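Local coordinates for 11S globulin (Wrightia tinctoria, PDB 5WXU), which binds the plant hormone auxin and probably serves as a hexameric seed storage protein of the 11S globulin family, at the interface of chains A and B. Numbering follows the deposited sequence. Chains: chain A/B, 11S globulin.

Contacts 1 and 2 are separate patches of one interface between neighbouring subunits of the 11S globulin hexamer, their C-alpha centres about 23 Å apart. They share no residue and no secondary-structure element. In contact 1 strands 343-349, 362-368 and 393-399 of chain A receive helix 231-238 of chain B; in contact 2 the helical segments 425-428, 431-438 and 442-450 of chain A meet strand 146-148 of chain B. Both the strands and the following helices of chain A thus engage the same neighbour. Contact 1 is built on an inserted aromatic ring, contact 2 on charge and bound water.

Contact 1: the interface of chains A and B. Residues chain A 343, 364, 395-397; chain B 233, 236.
The ring of B:Phe233, on helix 231-238, inserts between side chains from three strands of the C-terminal cupin region of chain A. A:Leu395 covers one face, its CD2 methyl standing over the middle of the ring, 3.8 Å from the B:Phe233 centroid, while its CB touches the CE2 side. On the opposite face lies A:Arg364. Its CG is anti to the backbone N (chi1 172°) and the chain runs extended as far as NE, which carries the aliphatic stem across the ring and sets the guanidinium flat against it. The two planes are 5° apart, and A:Arg364 CZ sits 3.6 Å from B:Phe233 CD2. The phenyl group is thereby sandwiched between a branched aliphatic side chain and a planar cation, an arrangement that would restrict its rotation. The rim is lined too: the A:Met343 methyl, turned by the bend at chi3 (148°), meets the CD1-CE1 side, and A:Gln397 CB packs 3.7 Å from B:Phe233 CE1.

Farther out, the extended A:Gln397 side chain brings its amide to B:Arg236, one helical turn along from the phenylalanine. The side chains cross at roughly a right angle, and the carboxamide oxygen OE1 faces NH2, but the N-H directions do not suit a hydrogen bond. A:Arg364 NH1 and B:Arg236 NH1 come within 4.3 Å, a proximity of like charges that may cost some stability.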
loop_
_atom_site.group_PDB
_atom_site.type_symbol
_atom_site.label_atom_id
_atom_site.label_comp_id
_atom_site.label_asym_id
_atom_site.label_seq_id
_atom_site.Cartn_x
_atom_site.Cartn_y
_atom_site.Cartn_z
ATOM N N MET A 343 -22.763 1.232 -32.474
ATOM C CA MET A 343 -21.362 1.519 -32.412
ATOM C C MET A 343 -20.919 1.666 -30.955
ATOM O O MET A 343 -21.709 1.926 -30.042
ATOM C CB MET A 343 -21.073 2.842 -33.146
ATOM C CG MET A 343 -21.196 2.834 -34.626
ATOM S SD MET A 343 -21.162 4.591 -35.195
ATOM C CE MET A 343 -20.392 4.532 -36.773
ATOM N N ARG A 364 -17.415 -3.350 -38.756
ATOM C CA ARG A 364 -16.376 -2.597 -39.400
ATOM C C ARG A 364 -15.533 -2.059 -38.242
ATOM O O ARG A 364 -16.064 -1.562 -37.240
ATOM C CB ARG A 364 -16.995 -1.432 -40.154
ATOM C CG ARG A 364 -15.989 -0.467 -40.715
ATOM C CD ARG A 364 -16.761 0.595 -41.487
ATOM N NE ARG A 364 -15.785 1.487 -42.104
ATOM C CZ ARG A 364 -16.107 2.609 -42.732
ATOM N NH1 ARG A 364 -17.371 2.986 -42.785
ATOM N NH2 ARG A 364 -15.173 3.336 -43.301
ATOM N N LEU A 395 -12.615 3.072 -34.101
ATOM C CA LEU A 395 -14.077 3.158 -34.215
ATOM C C LEU A 395 -14.583 1.796 -34.589
ATOM O O LEU A 395 -13.932 1.145 -35.389
ATOM C CB LEU A 395 -14.419 4.025 -35.423
ATOM C CG LEU A 395 -14.321 5.505 -35.368
ATOM C CD1 LEU A 395 -12.909 5.908 -35.761
ATOM C CD2 LEU A 395 -15.475 6.025 -36.272
ATOM N N LYS A 396 -15.738 1.424 -34.075
ATOM C CA LYS A 396 -16.329 0.103 -34.310
ATOM C C LYS A 396 -17.793 0.262 -34.579
ATOM O O LYS A 396 -18.458 0.952 -33.835
ATOM C CB LYS A 396 -16.200 -0.794 -33.075
ATOM C CG LYS A 396 -14.856 -1.457 -32.967
ATOM C CD LYS A 396 -14.839 -2.366 -31.750
ATOM C CE LYS A 396 -14.848 -1.535 -30.492
ATOM N NZ LYS A 396 -14.131 -2.271 -29.412
ATOM N N GLN A 397 -18.298 -0.457 -35.600
ATOM C CA GLN A 397 -19.716 -0.505 -35.862
ATOM C C GLN A 397 -20.158 -1.956 -36.177
ATOM O O GLN A 397 -19.621 -2.550 -37.069
ATOM C CB GLN A 397 -20.058 0.438 -37.034
ATOM C CG GLN A 397 -21.543 0.389 -37.345
ATOM C CD GLN A 397 -22.096 1.463 -38.275
ATOM O OE1 GLN A 397 -21.373 1.981 -39.119
ATOM N NE2 GLN A 397 -23.384 1.807 -38.123
ATOM N N PHE B 233 -17.776 8.013 -41.440
ATOM C CA PHE B 233 -17.857 7.017 -40.344
ATOM C C PHE B 233 -17.760 7.757 -39.031
ATOM O O PHE B 233 -18.664 7.686 -38.185
ATOM C CB PHE B 233 -16.733 6.008 -40.558
ATOM C CG PHE B 233 -16.804 4.755 -39.679
ATOM C CD1 PHE B 233 -17.963 4.308 -39.112
ATOM C CD2 PHE B 233 -15.633 4.031 -39.455
ATOM C CE1 PHE B 233 -17.959 3.145 -38.336
ATOM C CE2 PHE B 233 -15.626 2.894 -38.667
ATOM C CZ PHE B 233 -16.802 2.440 -38.140
ATOM N N ARG B 236 -20.969 9.780 -38.545
ATOM C CA ARG B 236 -22.125 9.038 -38.056
ATOM C C ARG B 236 -22.001 8.748 -36.569
ATOM O O ARG B 236 -22.970 8.834 -35.813
ATOM C CB ARG B 236 -22.372 7.764 -38.885
ATOM C CG ARG B 236 -23.207 8.119 -40.136
ATOM C CD ARG B 236 -23.039 7.188 -41.355
ATOM N NE ARG B 236 -22.981 5.760 -40.992
ATOM C CZ ARG B 236 -21.959 4.911 -41.235
ATOM N NH1 ARG B 236 -20.844 5.282 -41.884
ATOM N NH2 ARG B 236 -22.067 3.649 -40.834
#

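Contact 2: the interface of chains A and B. Residues chain A 427, 430-431, 449-450; chain B 146-148.
B:Asp146 puts its carboxylate between two helices of chain A and engages each with a different oxygen. Together with A:Tyr450 and B:Gln147 it buries much of the surface in this polar subunit contact of the 11S globulin, a cupin-family hexamer. The aspartate CG is anti to its own backbone nitrogen (chi1 -169°), extending the carboxylate toward the start of helix 431-438. There the backbone N of A:Leu431 donates a nearly straight hydrogen bond of 2.8 Å to B:Asp146 OD2, approaching from the syn side but 27° out of the carboxylate plane. At this N-terminal end the helix dipole would probably favour the negative charge.

The other oxygen, OD1, offers its syn lone pair to the ammonium of A:Lys449, forming a salt bridge with NZ at 2.9 Å. The lysine chain, extended beyond CG, crosses the aspartate at about a right angle, and its NZ also donates to the backbone carbonyl oxygen of A:Arg427, 2.9 Å away, which helps position the charge. Were B:Asp146 replaced by an alanine, the A:Lys449 ammonium would probably lose its anionic mate and the A:Leu431 N-H this acceptor.

The phenol of A:Tyr450 reaches chain B through two waters. Its OH binds water 2, which reaches B:Asp146 OD1, and water 1, which lies 2.7 Å from the main-chain O of B:Gln147. The tyrosine ring is supported on one face by A:Lys449 CB, 3.6 Å above its plane, so the lysine both pairs with the aspartate and backs the aromatic group. At the flank of the patch A:Pro430 rests on the imidazole of B:His148, with CG over the middle of the ring, 3.5 Å from its centroid.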
loop_
_atom_site.group_PDB
_atom_site.type_symbol
_atom_site.label_atom_id
_atom_site.label_comp_id
_atom_site.label_asym_id
_atom_site.label_seq_id
_atom_site.Cartn_x
_atom_site.Cartn_y
_atom_site.Cartn_z
ATOM N N ARG A 427 -16.489 17.459 -24.915
ATOM C CA ARG A 427 -17.185 18.186 -23.850
ATOM C C ARG A 427 -16.236 18.852 -22.851
ATOM O O ARG A 427 -16.419 19.989 -22.449
ATOM C CB ARG A 427 -18.158 17.267 -23.109
ATOM C CG ARG A 427 -19.387 16.949 -23.927
ATOM C CD ARG A 427 -20.087 15.751 -23.309
ATOM N NE ARG A 427 -21.411 15.524 -23.900
ATOM C CZ ARG A 427 -22.569 15.950 -23.398
ATOM N NH1 ARG A 427 -22.644 16.686 -22.294
ATOM N NH2 ARG A 427 -23.699 15.639 -24.036
ATOM N N PRO A 430 -13.081 23.568 -23.454
ATOM C CA PRO A 430 -13.932 24.710 -23.811
ATOM C C PRO A 430 -14.339 24.837 -25.267
ATOM O O PRO A 430 -13.564 24.627 -26.194
ATOM C CB PRO A 430 -13.069 25.918 -23.443
ATOM C CG PRO A 430 -12.147 25.390 -22.311
ATOM C CD PRO A 430 -11.828 23.983 -22.776
ATOM N N LEU A 431 -15.601 25.145 -25.475
ATOM C CA LEU A 431 -16.112 25.365 -26.852
ATOM C C LEU A 431 -15.204 26.206 -27.715
ATOM O O LEU A 431 -15.010 25.899 -28.898
ATOM C CB LEU A 431 -17.436 26.086 -26.793
ATOM C CG LEU A 431 -18.810 25.498 -26.989
ATOM C CD1 LEU A 431 -19.568 26.621 -27.731
ATOM C CD2 LEU A 431 -18.910 24.215 -27.780
ATOM N N LYS A 449 -20.260 18.954 -29.407
ATOM C CA LYS A 449 -20.320 18.528 -27.998
ATOM C C LYS A 449 -21.499 17.672 -27.654
ATOM O O LYS A 449 -21.333 16.697 -26.879
ATOM C CB LYS A 449 -20.286 19.682 -27.001
ATOM C CG LYS A 449 -18.917 20.311 -26.842
ATOM C CD LYS A 449 -18.853 21.142 -25.574
ATOM C CE LYS A 449 -17.451 21.665 -25.376
ATOM N NZ LYS A 449 -17.293 22.269 -24.048
ATOM N N TYR A 450 -22.711 18.060 -28.116
ATOM C CA TYR A 450 -23.921 17.562 -27.510
ATOM C C TYR A 450 -24.843 16.672 -28.323
ATOM O O TYR A 450 -25.788 16.106 -27.774
ATOM C CB TYR A 450 -24.740 18.704 -26.994
ATOM C CG TYR A 450 -23.974 19.590 -26.032
ATOM C CD1 TYR A 450 -23.445 19.059 -24.885
ATOM C CD2 TYR A 450 -23.768 20.929 -26.281
ATOM C CE1 TYR A 450 -22.748 19.841 -23.988
ATOM C CE2 TYR A 450 -23.056 21.718 -25.394
ATOM C CZ TYR A 450 -22.516 21.140 -24.255
ATOM O OH TYR A 450 -21.786 21.852 -23.298
ATOM N N ASP B 146 -21.436 27.570 -21.561
ATOM C CA ASP B 146 -20.580 26.362 -21.858
ATOM C C ASP B 146 -20.283 25.670 -20.530
ATOM O O ASP B 146 -20.516 26.233 -19.465
ATOM C CB ASP B 146 -19.236 26.796 -22.446
ATOM C CG ASP B 146 -18.402 25.632 -23.034
ATOM O OD1 ASP B 146 -18.974 24.530 -23.281
ATOM O OD2 ASP B 146 -17.216 25.879 -23.296
ATOM N N GLN B 147 -19.897 24.414 -20.611
ATOM C CA GLN B 147 -19.438 23.718 -19.408
ATOM C C GLN B 147 -18.197 23.002 -19.877
ATOM O O GLN B 147 -18.232 22.380 -20.930
ATOM C CB GLN B 147 -20.461 22.700 -18.971
ATOM C CG GLN B 147 -21.740 23.250 -18.401
ATOM C CD GLN B 147 -22.826 22.213 -18.494
ATOM O OE1 GLN B 147 -22.557 20.989 -18.470
ATOM N NE2 GLN B 147 -24.054 22.675 -18.685
ATOM N N HIS B 148 -17.143 23.043 -19.095
ATOM C CA HIS B 148 -15.946 22.302 -19.413
ATOM C C HIS B 148 -15.229 21.839 -18.130
ATOM O O HIS B 148 -15.647 22.218 -17.056
ATOM C CB HIS B 148 -15.018 23.074 -20.401
ATOM C CG HIS B 148 -14.636 24.448 -19.974
ATOM N ND1 HIS B 148 -13.749 24.681 -18.949
ATOM C CD2 HIS B 148 -15.010 25.670 -20.447
ATOM C CE1 HIS B 148 -13.604 25.996 -18.793
ATOM N NE2 HIS B 148 -14.344 26.616 -19.698
HETATM O O HOH W 1 -19.753 20.412 -21.983
HETATM O O HOH W 2 -21.346 24.224 -24.562
#